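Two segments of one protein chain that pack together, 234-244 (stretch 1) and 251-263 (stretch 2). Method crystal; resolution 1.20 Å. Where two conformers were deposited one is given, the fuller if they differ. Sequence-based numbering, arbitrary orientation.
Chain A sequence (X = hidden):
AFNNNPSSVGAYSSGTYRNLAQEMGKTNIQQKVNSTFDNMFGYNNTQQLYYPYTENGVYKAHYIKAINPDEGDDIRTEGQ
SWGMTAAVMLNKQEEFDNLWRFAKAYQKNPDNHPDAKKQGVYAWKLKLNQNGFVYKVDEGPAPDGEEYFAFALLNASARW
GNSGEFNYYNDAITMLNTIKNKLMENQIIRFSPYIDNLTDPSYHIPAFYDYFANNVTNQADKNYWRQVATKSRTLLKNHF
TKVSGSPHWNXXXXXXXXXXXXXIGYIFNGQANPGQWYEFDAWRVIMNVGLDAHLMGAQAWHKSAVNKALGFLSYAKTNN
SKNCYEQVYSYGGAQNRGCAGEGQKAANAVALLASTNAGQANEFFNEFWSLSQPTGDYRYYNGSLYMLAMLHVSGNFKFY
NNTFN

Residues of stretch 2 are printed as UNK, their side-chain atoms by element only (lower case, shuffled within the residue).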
# COMPACT_ATOMS: atom_id res chain seq x y z
N THR A 234 11.68 4.12 -13.09
CA THR A 234 13.10 4.40 -13.10
C THR A 234 13.65 4.44 -11.68
O THR A 234 14.72 3.89 -11.40
CB THR A 234 13.37 5.67 -13.88
OG1 THR A 234 12.99 5.47 -15.22
CG2 THR A 234 14.89 6.04 -13.80
N LEU A 235 12.94 5.09 -10.78
CA LEU A 235 13.37 5.15 -9.38
C LEU A 235 13.49 3.73 -8.80
O LEU A 235 14.48 3.41 -8.15
CB LEU A 235 12.40 6.03 -8.57
CG LEU A 235 12.62 6.20 -7.07
CD1 LEU A 235 12.20 5.04 -6.24
CD2 LEU A 235 14.02 6.59 -6.75
N LEU A 236 12.45 2.93 -9.00
CA LEU A 236 12.49 1.58 -8.48
C LEU A 236 13.60 0.75 -9.11
O LEU A 236 14.30 0.02 -8.42
CB LEU A 236 11.13 0.88 -8.61
CG LEU A 236 10.04 1.41 -7.67
CD1 LEU A 236 8.73 0.76 -8.01
CD2 LEU A 236 10.44 1.20 -6.19
N LYS A 237 13.75 0.84 -10.42
CA LYS A 237 14.86 0.13 -11.08
C LYS A 237 16.18 0.55 -10.51
O LYS A 237 17.04 -0.29 -10.24
CB LYS A 237 14.84 0.45 -12.60
CG LYS A 237 13.81 -0.13 -13.38
CD LYS A 237 13.95 0.20 -14.92
CE LYS A 237 12.91 1.22 -15.31
NZ LYS A 237 11.51 0.68 -15.06
N ASN A 238 16.37 1.83 -10.35
CA ASN A 238 17.63 2.35 -9.79
C ASN A 238 17.83 1.87 -8.37
O ASN A 238 18.95 1.51 -7.98
CB ASN A 238 17.65 3.87 -9.88
CG ASN A 238 17.84 4.41 -11.29
OD1 ASN A 238 18.26 3.67 -12.19
ND2 ASN A 238 17.56 5.72 -11.47
N HIS A 239 16.77 1.93 -7.56
CA HIS A 239 16.87 1.46 -6.18
C HIS A 239 17.26 -0.00 -6.13
O HIS A 239 18.15 -0.39 -5.36
CB HIS A 239 15.53 1.70 -5.49
CG HIS A 239 15.56 1.46 -4.01
ND1 HIS A 239 16.34 2.19 -3.15
CD2 HIS A 239 14.91 0.55 -3.25
CE1 HIS A 239 16.12 1.72 -1.90
NE2 HIS A 239 15.27 0.71 -1.93
N PHE A 240 16.62 -0.82 -6.94
CA PHE A 240 16.96 -2.24 -6.97
C PHE A 240 18.37 -2.49 -7.45
O PHE A 240 19.01 -3.43 -6.98
CB PHE A 240 15.88 -3.06 -7.68
CG PHE A 240 14.72 -3.36 -6.77
CD1 PHE A 240 14.86 -4.32 -5.80
CD2 PHE A 240 13.49 -2.68 -6.87
CE1 PHE A 240 13.83 -4.61 -4.93
CE2 PHE A 240 12.46 -2.97 -6.01
CZ PHE A 240 12.64 -3.92 -5.03
N THR A 241 18.87 -1.71 -8.37
CA THR A 241 20.28 -1.81 -8.76
C THR A 241 21.17 -1.48 -7.58
O THR A 241 22.14 -2.18 -7.32
CB THR A 241 20.55 -0.87 -9.94
OG1 THR A 241 19.77 -1.26 -11.08
CG2 THR A 241 22.05 -0.87 -10.34
N LYS A 242 20.86 -0.43 -6.87
CA LYS A 242 21.68 0.02 -5.75
C LYS A 242 21.64 -0.92 -4.58
O LYS A 242 22.65 -1.02 -3.87
CB LYS A 242 21.31 1.44 -5.32
CG LYS A 242 21.57 2.49 -6.40
CD LYS A 242 22.69 3.14 -6.27
CE LYS A 242 22.70 4.51 -7.11
NZ LYS A 242 23.84 5.19 -6.39
N VAL A 243 20.54 -1.65 -4.36
CA VAL A 243 20.51 -2.60 -3.26
C VAL A 243 20.97 -4.01 -3.63
O VAL A 243 21.04 -4.87 -2.77
CB VAL A 243 19.14 -2.66 -2.54
CG1 VAL A 243 18.78 -1.31 -1.98
CG2 VAL A 243 18.03 -3.23 -3.40
N SER A 244 21.29 -4.20 -4.92
CA SER A 244 21.78 -5.55 -5.30
C SER A 244 23.14 -5.84 -4.75
O SER A 244 24.02 -5.01 -4.72
CB SER A 244 21.81 -5.62 -6.84
OG SER A 244 22.28 -6.88 -7.27
N UNK A 251 17.47 -6.42 -0.65
CA UNK A 251 16.21 -5.92 -0.07
C UNK A 251 16.15 -4.42 -0.22
O UNK A 251 17.11 -3.69 0.07
c UNK A 251 15.77 -8.02 3.18
c UNK A 251 15.88 -7.78 1.68
c UNK A 251 14.65 -8.35 0.95
c UNK A 251 16.06 -6.32 1.41
N UNK A 252 14.97 -3.90 -0.64
CA UNK A 252 14.78 -2.47 -0.71
C UNK A 252 14.68 -1.87 0.70
O UNK A 252 14.49 -2.59 1.68
c UNK A 252 13.74 -4.67 -0.88
c UNK A 252 13.46 -2.36 -1.47
c UNK A 252 12.70 -3.58 -1.00
N UNK A 253 14.80 -0.53 0.77
CA UNK A 253 14.92 0.15 2.04
C UNK A 253 13.77 1.12 2.30
O UNK A 253 13.01 1.48 1.39
c UNK A 253 17.41 -0.15 1.89
c UNK A 253 16.28 0.83 2.20
o UNK A 253 16.41 1.95 1.33
N UNK A 254 13.68 1.55 3.54
CA UNK A 254 12.71 2.51 4.02
C UNK A 254 12.73 3.81 3.22
O UNK A 254 11.71 4.27 2.72
c UNK A 254 13.01 2.73 5.52
c UNK A 254 10.35 5.31 6.48
c UNK A 254 12.27 3.85 6.18
c UNK A 254 11.02 5.96 7.51
c UNK A 254 10.99 4.25 5.81
c UNK A 254 12.27 5.57 7.90
c UNK A 254 12.88 4.52 7.24
N UNK A 255 13.91 4.44 3.13
CA UNK A 255 14.08 5.73 2.51
C UNK A 255 15.14 5.67 1.42
O UNK A 255 16.10 4.90 1.49
c UNK A 255 13.41 7.12 4.57
c UNK A 255 13.95 8.06 5.62
c UNK A 255 14.48 6.80 3.54
c UNK A 255 12.15 7.71 3.93
N UNK A 256 14.96 6.52 0.40
CA UNK A 256 15.84 6.61 -0.72
C UNK A 256 15.99 8.04 -1.19
O UNK A 256 15.03 8.84 -1.12
o UNK A 256 16.06 5.79 -3.06
c UNK A 256 15.26 5.78 -1.90
N UNK A 257 17.13 8.37 -1.75
CA UNK A 257 17.28 9.59 -2.52
C UNK A 257 16.61 9.43 -3.87
O UNK A 257 16.20 8.33 -4.26
c UNK A 257 18.78 9.94 -2.68
c UNK A 257 19.47 10.06 -1.35
n UNK A 257 19.54 11.46 0.71
c UNK A 257 18.80 11.11 -0.51
c UNK A 257 19.15 12.37 1.55
n UNK A 257 19.84 12.65 2.64
n UNK A 257 18.02 13.04 1.34
N UNK A 258 16.49 10.53 -4.62
CA UNK A 258 15.76 10.50 -5.89
C UNK A 258 16.46 9.75 -6.98
O UNK A 258 15.86 9.40 -7.96
c UNK A 258 15.36 11.91 -6.28
c UNK A 258 13.38 11.89 -4.70
c UNK A 258 13.92 13.90 -5.97
c UNK A 258 14.46 12.64 -5.32
N UNK A 259 17.76 9.43 -6.79
CA UNK A 259 18.52 8.58 -7.70
C UNK A 259 18.43 7.09 -7.33
O UNK A 259 19.11 6.26 -7.95
o UNK A 259 20.23 8.42 -5.54
c UNK A 259 19.95 9.05 -7.83
c UNK A 259 20.74 8.83 -6.62
o UNK A 259 21.96 9.16 -6.61
N UNK A 260 17.66 6.76 -6.31
CA UNK A 260 17.51 5.40 -5.83
C UNK A 260 18.46 4.99 -4.74
O UNK A 260 18.37 3.86 -4.24
N UNK A 261 19.39 5.85 -4.35
CA UNK A 261 20.35 5.48 -3.34
C UNK A 261 19.69 5.36 -1.98
O UNK A 261 19.06 6.32 -1.52
c UNK A 261 21.45 6.57 -3.20
o UNK A 261 22.18 6.71 -4.38
N UNK A 262 19.82 4.24 -1.27
CA UNK A 262 19.33 4.19 0.11
C UNK A 262 19.86 5.34 0.93
O UNK A 262 21.05 5.68 0.87
c UNK A 262 19.81 2.84 0.61
c UNK A 262 20.40 2.95 -1.70
c UNK A 262 19.89 2.00 -0.65
N UNK A 263 19.02 5.86 1.81
CA UNK A 263 19.43 6.81 2.80
C UNK A 263 20.10 6.04 3.93
O UNK A 263 19.57 5.07 4.42
c UNK A 263 18.24 7.59 3.32
c UNK A 263 17.68 8.49 2.26
c UNK A 263 18.58 8.37 4.58
O HOH W 1 15.71 7.63 -10.15

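Position 251 has four side-chain carbons, forked at the second. Its CA-to-CB bond points away from the helix of stretch 1, and its backbone O lies 3.5 Å from Val 243 CB. A four-carbon chain forked there is Leu 251.

Position 252 has three carbons closing a ring onto the backbone N. Its CB is 4.0 Å from Phe 240 CZ, an apolar contact, and 3.6 Å from His 239 NE2. The closed ring makes it Pro 252.

At position 253 one carbon carries one oxygen and one carbon. The backbone N donates to His 239 NE2 at 3.0 Å, and the side-chain oxygen is 3.3 Å from His 239 CE1. This is Thr 253.

Position 254 has one carbon and then a ring of six carbons. It points away and touches nothing on stretch 1. It is Phe 254.

Position 255 again has four carbons forked at the second, also pointing away and without contact. It is Leu 255.

Position 256 has one carbon and one oxygen. It points toward the helix, and the oxygen is 3.6 Å from His 239 ND1. It is Ser 256.

Position 257 has three carbons, a nitrogen, then a carbon with two more nitrogens. The end leads away, but the backbone O is 3.7 Å from Leu 235 CD2. The guanidinium group identifies Arg 257.

Position 258 has four carbons forked at the second and points away. Its backbone O is 3.6 Å from Leu 235 CD2 and accepts from a water at 2.8 Å; that water accepts from Asn 238 ND2 at 3.0 Å. It is Leu 258.

Position 259 has two carbons, the second carrying two oxygens. Its backbone O is 3.4 Å from Asn 238 CB. It is Asp 259. Its OD2 is 4.4 Å from Lys 242 NZ, too far for a salt bridge.

Position 260 has no side-chain atoms. An ideal CB would clash with His 239 N at 2.7 Å, and phi of 92° also calls for glycine. It is Gly 260, which closes a type I turn from Arg 257.

Position 261 has one carbon and one oxygen. The oxygen accepts from Lys 242 NZ at 3.0 Å. It is Ser 261, whose OG donates to Asp 259 OD1 at 2.8 Å.

Position 262 has three carbons closing a ring onto the backbone N. One ring carbon is 3.7 Å from Val 243 CG1, an apolar contact. It is Pro 262.

Position 263 has one carbon carrying two carbons and does not reach the helix. It is Val 263.

The contact centers on His 239. Its ND1 donates to Gly 260 O at 2.8 Å, while its NE2 accepts from Thr 253 N, so one ring ties together two parts of the loop. The bare Gly 260 lets the turn lie close to the helix, with its CA 4.0 Å from His 239 CA. Apolar contacts and the Lys 242 hydrogen bond add to this hold.

Stretch 2 251-263: LPTFLSRLDGSPV
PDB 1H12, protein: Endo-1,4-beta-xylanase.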